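Side-chain contacts in transcriptional regulator (Streptococcus dysgalactiae, PDB 4YV9), which probably regulates transcription in quorum sensing, binding DNA through a helix-turn-helix domain and peptide pheromones through a helical repeat domain: residues Leu93-Leu96 with Glu97-His101; Ala100-Asp103 with Tyr104-Thr107; Glu126-Arg129 with Leu130-Leu134; Lys181-Val184 with Thr185-Ser188. All blocks are in the same frame, centred on the assembly; numbering follows the deposited sequence.

Contact 1. Residues Leu93-Leu96 with Glu97-His101; sequences LKLL and EDYAH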
loop_
_atom_site.group_PDB
_atom_site.type_symbol
_atom_site.label_atom_id
_atom_site.label_comp_id
_atom_site.label_asym_id
_atom_site.label_seq_id
_atom_site.Cartn_x
_atom_site.Cartn_y
_atom_site.Cartn_z
ATOM N N LEU B 93 -12.671 1.425 28.159
ATOM C CA LEU B 93 -12.285 1.862 29.492
ATOM C C LEU B 93 -11.301 0.925 30.194
ATOM O O LEU B 93 -10.356 1.386 30.822
ATOM C CB LEU B 93 -13.534 2.049 30.358
ATOM C CG LEU B 93 -14.226 3.386 30.100
ATOM C CD1 LEU B 93 -15.511 3.566 30.931
ATOM C CD2 LEU B 93 -13.239 4.499 30.367
ATOM N N LYS B 94 -11.506 -0.383 30.109
ATOM C CA LYS B 94 -10.531 -1.280 30.720
ATOM C C LYS B 94 -9.470 -1.755 29.737
ATOM O O LYS B 94 -8.439 -2.302 30.142
ATOM C CB LYS B 94 -11.223 -2.454 31.389
ATOM C CG LYS B 94 -11.468 -2.164 32.874
ATOM C CD LYS B 94 -12.865 -1.665 33.126
ATOM C CE LYS B 94 -13.370 -2.216 34.452
ATOM N NZ LYS B 94 -14.776 -1.845 34.712
ATOM N N LEU B 95 -9.701 -1.500 28.453
ATOM C CA LEU B 95 -8.612 -1.601 27.484
ATOM C C LEU B 95 -7.553 -0.604 27.925
ATOM O O LEU B 95 -6.358 -0.878 27.890
ATOM C CB LEU B 95 -9.087 -1.303 26.061
ATOM C CG LEU B 95 -8.022 -1.379 24.959
ATOM C CD1 LEU B 95 -7.467 -2.787 24.877
ATOM C CD2 LEU B 95 -8.584 -0.956 23.616
ATOM N N LEU B 96 -8.029 0.554 28.364
ATOM C CA LEU B 96 -7.193 1.614 28.900
ATOM C C LEU B 96 -6.497 1.220 30.214
ATOM O O LEU B 96 -5.367 1.635 30.462
ATOM C CB LEU B 96 -8.044 2.877 29.098
ATOM C CG LEU B 96 -7.348 4.127 29.612
ATOM C CD1 LEU B 96 -6.213 4.536 28.677
ATOM C CD2 LEU B 96 -8.355 5.259 29.779
ATOM N N GLU B 97 -7.158 0.445 31.068
ATOM C CA GLU B 97 -6.480 -0.021 32.281
ATOM C C GLU B 97 -5.450 -1.082 31.911
ATOM O O GLU B 97 -4.376 -1.158 32.509
ATOM C CB GLU B 97 -7.466 -0.576 33.328
ATOM C CG GLU B 97 -6.758 -1.002 34.624
ATOM C CD GLU B 97 -7.695 -1.485 35.733
ATOM O OE1 GLU B 97 -8.931 -1.521 35.531
ATOM O OE2 GLU B 97 -7.180 -1.837 36.818
ATOM N N ASP B 98 -5.782 -1.890 30.911
ATOM C CA ASP B 98 -4.876 -2.923 30.422
ATOM C C ASP B 98 -3.556 -2.352 29.897
ATOM O O ASP B 98 -2.531 -3.034 29.917
ATOM C CB ASP B 98 -5.556 -3.748 29.326
ATOM C CG ASP B 98 -6.385 -4.882 29.885
ATOM O OD1 ASP B 98 -6.057 -5.354 30.993
ATOM O OD2 ASP B 98 -7.358 -5.300 29.221
ATOM N N TYR B 99 -3.577 -1.105 29.432
ATOM C CA TYR B 99 -2.391 -0.519 28.808
ATOM C C TYR B 99 -1.767 0.608 29.614
ATOM O O TYR B 99 -0.999 1.394 29.072
ATOM C CB TYR B 99 -2.727 -0.004 27.406
ATOM C CG TYR B 99 -2.777 -1.100 26.364
ATOM C CD1 TYR B 99 -3.923 -1.847 26.187
ATOM C CD2 TYR B 99 -1.675 -1.382 25.560
ATOM C CE1 TYR B 99 -3.987 -2.851 25.248
ATOM C CE2 TYR B 99 -1.725 -2.393 24.604
ATOM C CZ TYR B 99 -2.890 -3.122 24.457
ATOM O OH TYR B 99 -2.990 -4.132 23.533
ATOM N N ALA B 100 -2.077 0.673 30.906
ATOM C CA ALA B 100 -1.639 1.784 31.747
ATOM C C ALA B 100 -0.118 1.884 31.858
ATOM O O ALA B 100 0.423 2.969 32.070
ATOM C CB ALA B 100 -2.261 1.666 33.135
ATOM N N HIS B 101 0.569 0.757 31.702
ATOM C CA HIS B 101 2.028 0.730 31.808
ATOM C C HIS B 101 2.714 1.176 30.517
ATOM O O HIS B 101 3.938 1.294 30.464
ATOM C CB HIS B 101 2.505 -0.674 32.198
ATOM C CG HIS B 101 2.101 -1.746 31.230
ATOM N ND1 HIS B 101 0.810 -2.228 31.148
ATOM C CD2 HIS B 101 2.820 -2.438 30.316
ATOM C CE1 HIS B 101 0.752 -3.163 30.216
ATOM N NE2 HIS B 101 1.957 -3.313 29.698
#
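Leu-95 and Tyr-99 meet one turn apart where helix 89-98 runs out, within the alpha-helical, TPR-like repeat domain of this Rgg regulator. Their apolar contact is narrow: the methyl CD1 of Leu-95 lies 3.5 Å from CE1 of Tyr-99, the two side chains slanting across one another. The leucine reaches the ring with CG anti to its own backbone N (chi1 180°). Both residues continue onto the preceding helix 72-85, Leu-95 against Val-80 and Tyr-83, and Tyr-99 against Leu-76, whereas Leu-96 turns to Ile-109 and Lys-110 of helix 103-113.

The backbone bonds are uneven: one sound, three weak. Asp-98 N gives a sound i to i+4 bond to Lys-94 O at 2.8 Å, with an N-H...O angle of 154°. One residue later the pattern splits: Tyr-99 N bonds weakly to Leu-95 O, at 121°, and weakly also to Leu-96 O, four and three residues back. The bond from Glu-97 N to Leu-93 O is weak too.

On the outer surface Lys-94 and Glu-97 run side by side in the same direction, CG of Lys-94 3.7 Å from OE1 of Glu-97. Their charges stay apart, NZ of Lys-94 being 5.9 Å from that OE1, so any attraction is at longer range. Beside these bonds, Leu-95 O sits at the edge of the Tyr-99 ring, in its plane, 3.1 Å from CD1.

Contact 2. Residues Ala100-Asp103 with Tyr104-Thr107; sequences AHKD and YEST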
loop_
_atom_site.group_PDB
_atom_site.type_symbol
_atom_site.label_atom_id
_atom_site.label_comp_id
_atom_site.label_asym_id
_atom_site.label_seq_id
_atom_site.Cartn_x
_atom_site.Cartn_y
_atom_site.Cartn_z
ATOM N N ALA B 100 -2.077 0.673 30.906
ATOM C CA ALA B 100 -1.639 1.784 31.747
ATOM C C ALA B 100 -0.118 1.884 31.858
ATOM O O ALA B 100 0.423 2.969 32.070
ATOM C CB ALA B 100 -2.261 1.666 33.135
ATOM N N HIS B 101 0.569 0.757 31.702
ATOM C CA HIS B 101 2.028 0.730 31.808
ATOM C C HIS B 101 2.714 1.176 30.517
ATOM O O HIS B 101 3.938 1.294 30.464
ATOM C CB HIS B 101 2.505 -0.674 32.198
ATOM C CG HIS B 101 2.101 -1.746 31.230
ATOM N ND1 HIS B 101 0.810 -2.228 31.148
ATOM C CD2 HIS B 101 2.820 -2.438 30.316
ATOM C CE1 HIS B 101 0.752 -3.163 30.216
ATOM N NE2 HIS B 101 1.957 -3.313 29.698
ATOM N N LYS B 102 1.919 1.425 29.481
ATOM C CA LYS B 102 2.441 1.856 28.184
ATOM C C LYS B 102 2.040 3.305 27.918
ATOM O O LYS B 102 0.904 3.555 27.521
ATOM C CB LYS B 102 1.915 0.946 27.073
ATOM C CG LYS B 102 2.093 -0.538 27.341
ATOM C CD LYS B 102 3.547 -0.932 27.287
ATOM C CE LYS B 102 3.819 -1.835 26.094
ATOM N NZ LYS B 102 5.231 -1.729 25.610
ATOM N N ASP B 103 2.961 4.249 28.120
ATOM C CA ASP B 103 2.581 5.664 28.201
ATOM C C ASP B 103 1.959 6.173 26.909
ATOM O O ASP B 103 0.858 6.722 26.932
ATOM C CB ASP B 103 3.778 6.546 28.574
ATOM C CG ASP B 103 3.359 7.952 29.006
ATOM O OD1 ASP B 103 2.435 8.086 29.843
ATOM O OD2 ASP B 103 3.948 8.934 28.509
ATOM N N TYR B 104 2.639 5.979 25.783
ATOM C CA TYR B 104 2.143 6.534 24.529
ATOM C C TYR B 104 0.864 5.843 24.072
ATOM O O TYR B 104 -0.042 6.498 23.554
ATOM C CB TYR B 104 3.200 6.446 23.429
ATOM C CG TYR B 104 4.530 7.028 23.840
ATOM C CD1 TYR B 104 4.594 8.138 24.667
ATOM C CD2 TYR B 104 5.723 6.443 23.424
ATOM C CE1 TYR B 104 5.801 8.661 25.060
ATOM C CE2 TYR B 104 6.932 6.961 23.809
ATOM C CZ TYR B 104 6.967 8.067 24.624
ATOM O OH TYR B 104 8.174 8.584 25.016
ATOM N N GLU B 105 0.790 4.532 24.274
ATOM C CA GLU B 105 -0.404 3.773 23.922
ATOM C C GLU B 105 -1.634 4.224 24.730
ATOM O O GLU B 105 -2.712 4.416 24.178
ATOM C CB GLU B 105 -0.182 2.277 24.137
ATOM C CG GLU B 105 0.736 1.584 23.098
ATOM C CD GLU B 105 2.199 1.871 23.329
ATOM O OE1 GLU B 105 2.515 2.542 24.336
ATOM O OE2 GLU B 105 3.037 1.439 22.505
ATOM N N SER B 106 -1.486 4.369 26.036
ATOM C CA SER B 106 -2.650 4.727 26.839
ATOM C C SER B 106 -3.013 6.169 26.553
ATOM O O SER B 106 -4.190 6.499 26.502
ATOM C CB SER B 106 -2.411 4.486 28.333
ATOM O OG SER B 106 -1.274 5.179 28.802
ATOM N N THR B 107 -2.009 7.022 26.336
ATOM C CA THR B 107 -2.272 8.405 25.946
ATOM C C THR B 107 -3.100 8.427 24.659
ATOM O O THR B 107 -4.055 9.188 24.540
ATOM C CB THR B 107 -0.966 9.226 25.751
ATOM O OG1 THR B 107 -0.392 9.532 27.033
ATOM C CG2 THR B 107 -1.274 10.532 25.021
HETATM O O HOH W 1 5.280 -0.097 22.897
HETATM O O HOH W 2 2.408 10.057 26.577
#
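The ring of Tyr-104 is approached obliquely by the carboxylate of Asp-103, whose OD2 stands 3.9 Å from CE1 of Tyr-104; the two planes are inclined by 52°. A water lies at the ring's edge, in its plane, and Tyr-133 of helix 124-136 stacks with the same ring. On one face of the His-101 ring rests CG of Lys-102, 3.5 Å above the plane and offset toward the rim.

Lys-102 occupies the N-cap position of helix 103-113. Its carbonyl O accepts the first-turn bond from Ser-106 N at 2.9 Å, nearly straight at 164° and close to the C=O axis. OG of Ser-106, placed between its own backbone N and carbonyl carbon (chi1 56°), lies 3.0 Å from Lys-102 O and has Asp-103 O within reach as well, so its one proton is not assigned. The bend of Glu-105 at chi2 folds its carboxylate back, bringing OE1 to 3.2 Å from CB of Lys-102.

Two waters extend the contact. One accepts from Lys-102 NZ and donates to OE2 of Glu-105, which Tyr-143 also binds; the other, the water at the Tyr-104 ring edge, donates to Asp-103 OD2 and accepts from OG1 of Thr-107. Asp-103 OD2 also forms a salt bridge with Arg-129. Carboxylates at this helix start would probably be stabilised as anions, Asp-103 by the arginine and the helix dipole, Glu-105 by the nearby lysine and its hydrogen bonds.

Contact 3. Residues Glu126-Arg129 with Leu130-Leu134; sequences EVTR and LTDYL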
loop_
_atom_site.group_PDB
_atom_site.type_symbol
_atom_site.label_atom_id
_atom_site.label_comp_id
_atom_site.label_asym_id
_atom_site.label_seq_id
_atom_site.Cartn_x
_atom_site.Cartn_y
_atom_site.Cartn_z
ATOM N N GLU B 126 0.710 14.385 29.572
ATOM C CA GLU B 126 0.775 13.149 28.784
ATOM C C GLU B 126 1.044 13.451 27.323
ATOM O O GLU B 126 1.882 12.811 26.689
ATOM C CB GLU B 126 -0.532 12.344 28.908
ATOM C CG GLU B 126 -0.635 11.515 30.172
ATOM C CD GLU B 126 -2.032 10.944 30.404
ATOM O OE1 GLU B 126 -3.024 11.641 30.104
ATOM O OE2 GLU B 126 -2.133 9.798 30.890
ATOM N N VAL B 127 0.307 14.421 26.790
ATOM C CA VAL B 127 0.429 14.809 25.395
ATOM C C VAL B 127 1.850 15.311 25.132
ATOM O O VAL B 127 2.483 14.945 24.138
ATOM C CB VAL B 127 -0.600 15.911 25.027
ATOM C CG1 VAL B 127 -0.342 16.438 23.629
ATOM C CG2 VAL B 127 -2.022 15.371 25.142
ATOM N N THR B 128 2.343 16.129 26.053
ATOM C CA THR B 128 3.683 16.687 25.946
ATOM C C THR B 128 4.768 15.606 25.951
ATOM O O THR B 128 5.739 15.714 25.210
ATOM C CB THR B 128 3.937 17.698 27.076
ATOM O OG1 THR B 128 3.053 18.815 26.900
ATOM C CG2 THR B 128 5.378 18.191 27.050
ATOM N N ARG B 129 4.607 14.557 26.758
ATOM C CA ARG B 129 5.564 13.447 26.710
ATOM C C ARG B 129 5.544 12.798 25.335
ATOM O O ARG B 129 6.586 12.396 24.807
ATOM C CB ARG B 129 5.275 12.393 27.786
ATOM C CG ARG B 129 5.610 12.846 29.201
ATOM C CD ARG B 129 5.684 11.676 30.167
ATOM N NE ARG B 129 4.427 10.946 30.281
ATOM C CZ ARG B 129 3.460 11.256 31.139
ATOM N NH1 ARG B 129 3.601 12.290 31.958
ATOM N NH2 ARG B 129 2.350 10.528 31.185
ATOM N N LEU B 130 4.359 12.709 24.747
ATOM C CA LEU B 130 4.222 12.117 23.425
ATOM C C LEU B 130 4.832 13.004 22.339
ATOM O O LEU B 130 5.527 12.505 21.465
ATOM C CB LEU B 130 2.749 11.840 23.099
ATOM C CG LEU B 130 2.530 11.288 21.691
ATOM C CD1 LEU B 130 3.134 9.909 21.570
ATOM C CD2 LEU B 130 1.067 11.255 21.314
ATOM N N THR B 131 4.560 14.307 22.376
ATOM C CA THR B 131 5.100 15.189 21.341
ATOM C C THR B 131 6.630 15.282 21.469
ATOM O O THR B 131 7.342 15.321 20.459
ATOM C CB THR B 131 4.462 16.603 21.377
ATOM O OG1 THR B 131 4.646 17.216 22.662
ATOM C CG2 THR B 131 2.978 16.519 21.061
ATOM N N ASP B 132 7.128 15.290 22.702
ATOM C CA ASP B 132 8.564 15.245 22.934
ATOM C C ASP B 132 9.178 13.980 22.323
ATOM O O ASP B 132 10.208 14.058 21.649
ATOM C CB ASP B 132 8.887 15.320 24.429
ATOM C CG ASP B 132 8.757 16.729 24.989
ATOM O OD1 ASP B 132 8.520 17.675 24.205
ATOM O OD2 ASP B 132 8.902 16.889 26.219
ATOM N N TYR B 133 8.553 12.822 22.551
ATOM C CA TYR B 133 8.983 11.582 21.902
ATOM C C TYR B 133 9.013 11.732 20.381
ATOM O O TYR B 133 9.986 11.332 19.726
ATOM C CB TYR B 133 8.066 10.398 22.267
ATOM C CG TYR B 133 8.305 9.195 21.378
ATOM C CD1 TYR B 133 9.498 8.482 21.454
ATOM C CD2 TYR B 133 7.357 8.794 20.433
ATOM C CE1 TYR B 133 9.744 7.394 20.627
ATOM C CE2 TYR B 133 7.589 7.694 19.594
ATOM C CZ TYR B 133 8.788 7.005 19.701
ATOM O OH TYR B 133 9.043 5.936 18.889
ATOM N N LEU B 134 7.942 12.306 19.832
ATOM C CA LEU B 134 7.772 12.422 18.383
ATOM C C LEU B 134 8.816 13.353 17.762
ATOM O O LEU B 134 9.338 13.084 16.667
ATOM C CB LEU B 134 6.360 12.920 18.049
ATOM C CG LEU B 134 5.227 11.899 18.249
ATOM C CD1 LEU B 134 3.874 12.515 17.926
ATOM C CD2 LEU B 134 5.456 10.662 17.382
#
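Val-127 and Thr-131, one turn apart on helix 124-136, form the buried side of this contact, and Thr-128 with Asp-132 the exposed one. On the buried side CG1 of Val-127 and CG2 of Thr-131 approach to 4.2 Å, a light touch in itself; the close packing comes from around them. Val-127 lies against Pro-122, Phe-154 and Ile-155, and Thr-131 against Ile-155 and Leu-163 of helix 157-169. Leu-130, also buried, touches Tyr-104 of helix 103-113 and Leu-147 of helix 142-151. The backbone here is regular: Thr-131 N bonds to Val-127 O at 2.8 Å and 158°, and Leu-130 N to Glu-126 O at 3.1 Å.

The hydroxyl of Thr-131 sits between its backbone N and carbonyl carbon (chi1 57°), which swings OG1 to 3.2 Å from Thr-128 O; more than one acceptor lies within its reach. Thr-128 O has a firm donor in Asp-132 N, at 2.9 Å.

The solvent side differs in its exposure and its fewer neighbours rather than in longer distances. Thr-128 and Asp-132 lie side by side and point the same way, CG2 of Thr-128 3.8 Å from OD2 of Asp-132, while OG1 of Thr-128 bonds back to the carbonyl of Glu-124. Arg-129 is bent at chi3 (-61°), and CA of Glu-126 lies 3.9 Å from its guanidinium plane, on one face and offset toward the rim.

Paired charges tie this helix to helix 103-113, Arg-129 bridging to Asp-103 and Glu-126 to Lys-110; pairing with opposite charges would probably favour the charged forms of Arg-129 and Glu-126.

Contact 4. Residues Lys181-Val184 with Thr185-Ser188; sequences KTLV and TQLS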
loop_
_atom_site.group_PDB
_atom_site.type_symbol
_atom_site.label_atom_id
_atom_site.label_comp_id
_atom_site.label_asym_id
_atom_site.label_seq_id
_atom_site.Cartn_x
_atom_site.Cartn_y
_atom_site.Cartn_z
ATOM N N LYS B 181 3.354 6.447 3.172
ATOM C CA LYS B 181 3.264 7.665 2.369
ATOM C C LYS B 181 1.809 8.115 2.245
ATOM O O LYS B 181 1.482 9.306 2.347
ATOM C CB LYS B 181 3.884 7.429 0.987
ATOM C CG LYS B 181 3.889 8.661 0.110
ATOM C CD LYS B 181 4.481 8.370 -1.254
ATOM C CE LYS B 181 4.548 9.638 -2.102
ATOM N NZ LYS B 181 5.295 9.419 -3.389
ATOM N N THR B 182 0.924 7.155 2.030
ATOM C CA THR B 182 -0.491 7.480 1.934
ATOM C C THR B 182 -1.000 8.053 3.268
ATOM O O THR B 182 -1.709 9.075 3.290
ATOM C CB THR B 182 -1.287 6.237 1.490
ATOM O OG1 THR B 182 -0.931 5.939 0.133
ATOM C CG2 THR B 182 -2.775 6.487 1.538
ATOM N N LEU B 183 -0.600 7.440 4.375
ATOM C CA LEU B 183 -0.962 7.971 5.689
ATOM C C LEU B 183 -0.409 9.383 5.893
ATOM O O LEU B 183 -1.143 10.278 6.319
ATOM C CB LEU B 183 -0.477 7.050 6.819
ATOM C CG LEU B 183 -1.262 5.747 7.009
ATOM C CD1 LEU B 183 -0.519 4.762 7.888
ATOM C CD2 LEU B 183 -2.618 6.050 7.607
ATOM N N VAL B 184 0.878 9.579 5.619
ATOM C CA VAL B 184 1.475 10.913 5.750
ATOM C C VAL B 184 0.722 11.954 4.902
ATOM O O VAL B 184 0.535 13.109 5.319
ATOM C CB VAL B 184 2.966 10.912 5.350
ATOM C CG1 VAL B 184 3.473 12.343 5.204
ATOM C CG2 VAL B 184 3.796 10.154 6.388
ATOM N N THR B 185 0.275 11.539 3.720
ATOM C CA THR B 185 -0.473 12.437 2.846
ATOM C C THR B 185 -1.805 12.816 3.499
ATOM O O THR B 185 -2.179 13.990 3.543
ATOM C CB THR B 185 -0.703 11.801 1.461
ATOM O OG1 THR B 185 0.571 11.449 0.887
ATOM C CG2 THR B 185 -1.416 12.776 0.547
ATOM N N GLN B 186 -2.500 11.822 4.043
ATOM C CA GLN B 186 -3.765 12.069 4.720
ATOM C C GLN B 186 -3.607 13.010 5.914
ATOM O O GLN B 186 -4.399 13.937 6.080
ATOM C CB GLN B 186 -4.391 10.741 5.149
ATOM C CG GLN B 186 -4.914 9.937 3.956
ATOM C CD GLN B 186 -5.189 8.461 4.271
ATOM O OE1 GLN B 186 -4.783 7.939 5.315
ATOM N NE2 GLN B 186 -5.859 7.779 3.345
ATOM N N LEU B 187 -2.579 12.798 6.734
ATOM C CA LEU B 187 -2.378 13.658 7.902
ATOM C C LEU B 187 -1.923 15.070 7.521
ATOM O O LEU B 187 -2.184 16.026 8.252
ATOM C CB LEU B 187 -1.364 13.032 8.861
ATOM C CG LEU B 187 -1.812 11.777 9.620
ATOM C CD1 LEU B 187 -0.866 11.545 10.782
ATOM C CD2 LEU B 187 -3.259 11.886 10.119
ATOM N N SER B 188 -1.228 15.202 6.391
ATOM C CA SER B 188 -0.824 16.523 5.916
ATOM C C SER B 188 -2.060 17.306 5.498
ATOM O O SER B 188 -2.192 18.490 5.818
ATOM C CB SER B 188 0.167 16.428 4.748
ATOM O OG SER B 188 1.357 15.766 5.141
#
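Thr-185 and Ser-188 each return a side-chain hydroxyl to the carbonyl one turn earlier, within helix 179-197 of the TPR-like repeat domain. OG1 of Thr-185 donates to Lys-181 O at 2.7 Å, and OG of Ser-188 to Val-184 O at 2.8 Å. Each hydroxyl stands anti to its own carbonyl carbon (chi1 -57° and -62°), the position that directs it back along the helix. Both carbonyls also keep their usual amide donors, Thr-185 N and Ser-188 N, so each oxygen is gripped twice, hydroxyl and amide arriving from opposite faces of the carbonyl plane. The buried hydroxyls are thereby satisfied inside the helix.

The intervening backbone bonds are regular, Gln-186 N to Thr-182 O at 3.0 Å and Leu-187 N to Leu-183 O at 2.9 Å. Other polar ends reach partners beyond the two segments: Lys-181, fully extended, makes a salt bridge to Glu-218, and OG1 of Thr-182 bonds to Asn-220.

Packing surrounds this polar framework. Val-184 and Leu-187 press on Met-167 of helix 157-169 and Ile-145 of helix 142-151, while Thr-185 and Ser-188 meet Leu-214 of helix 201-215. Leu-183, Gln-186 and Leu-187 all touch the bound peptide, which places this face of the helix at the ligand site.

The side chain of Gln-186 slants across those of Thr-182 and Leu-183. NE2, bonded to Glu-223, passes 3.8 Å from CG2 of Thr-182; OE1 is buried without a hydrogen-bond partner in the model and lies 3.7 Å from CD2 of Leu-183.

Overall arrangement
The four contacts follow one another along the chain, all inside the Rgg C-terminal domain. Contacts 1 and 2 share Ala-100 and His-101, with centres 8 Å apart, and mark the turn from helix 89-98 into helix 103-113. Contact 3, on helix 124-136, is centred 11 Å from contact 2 and joined to it by the Asp-103 to Arg-129 salt bridge; its nearest atoms are about 7 Å from contact 1. Contacts 1 to 3 thus lie on three consecutive helices away from the chain's centre, while contact 4, on helix 179-197 and about 9 Å from contact 3 at nearest atoms, lies near that centre beside the bound peptide.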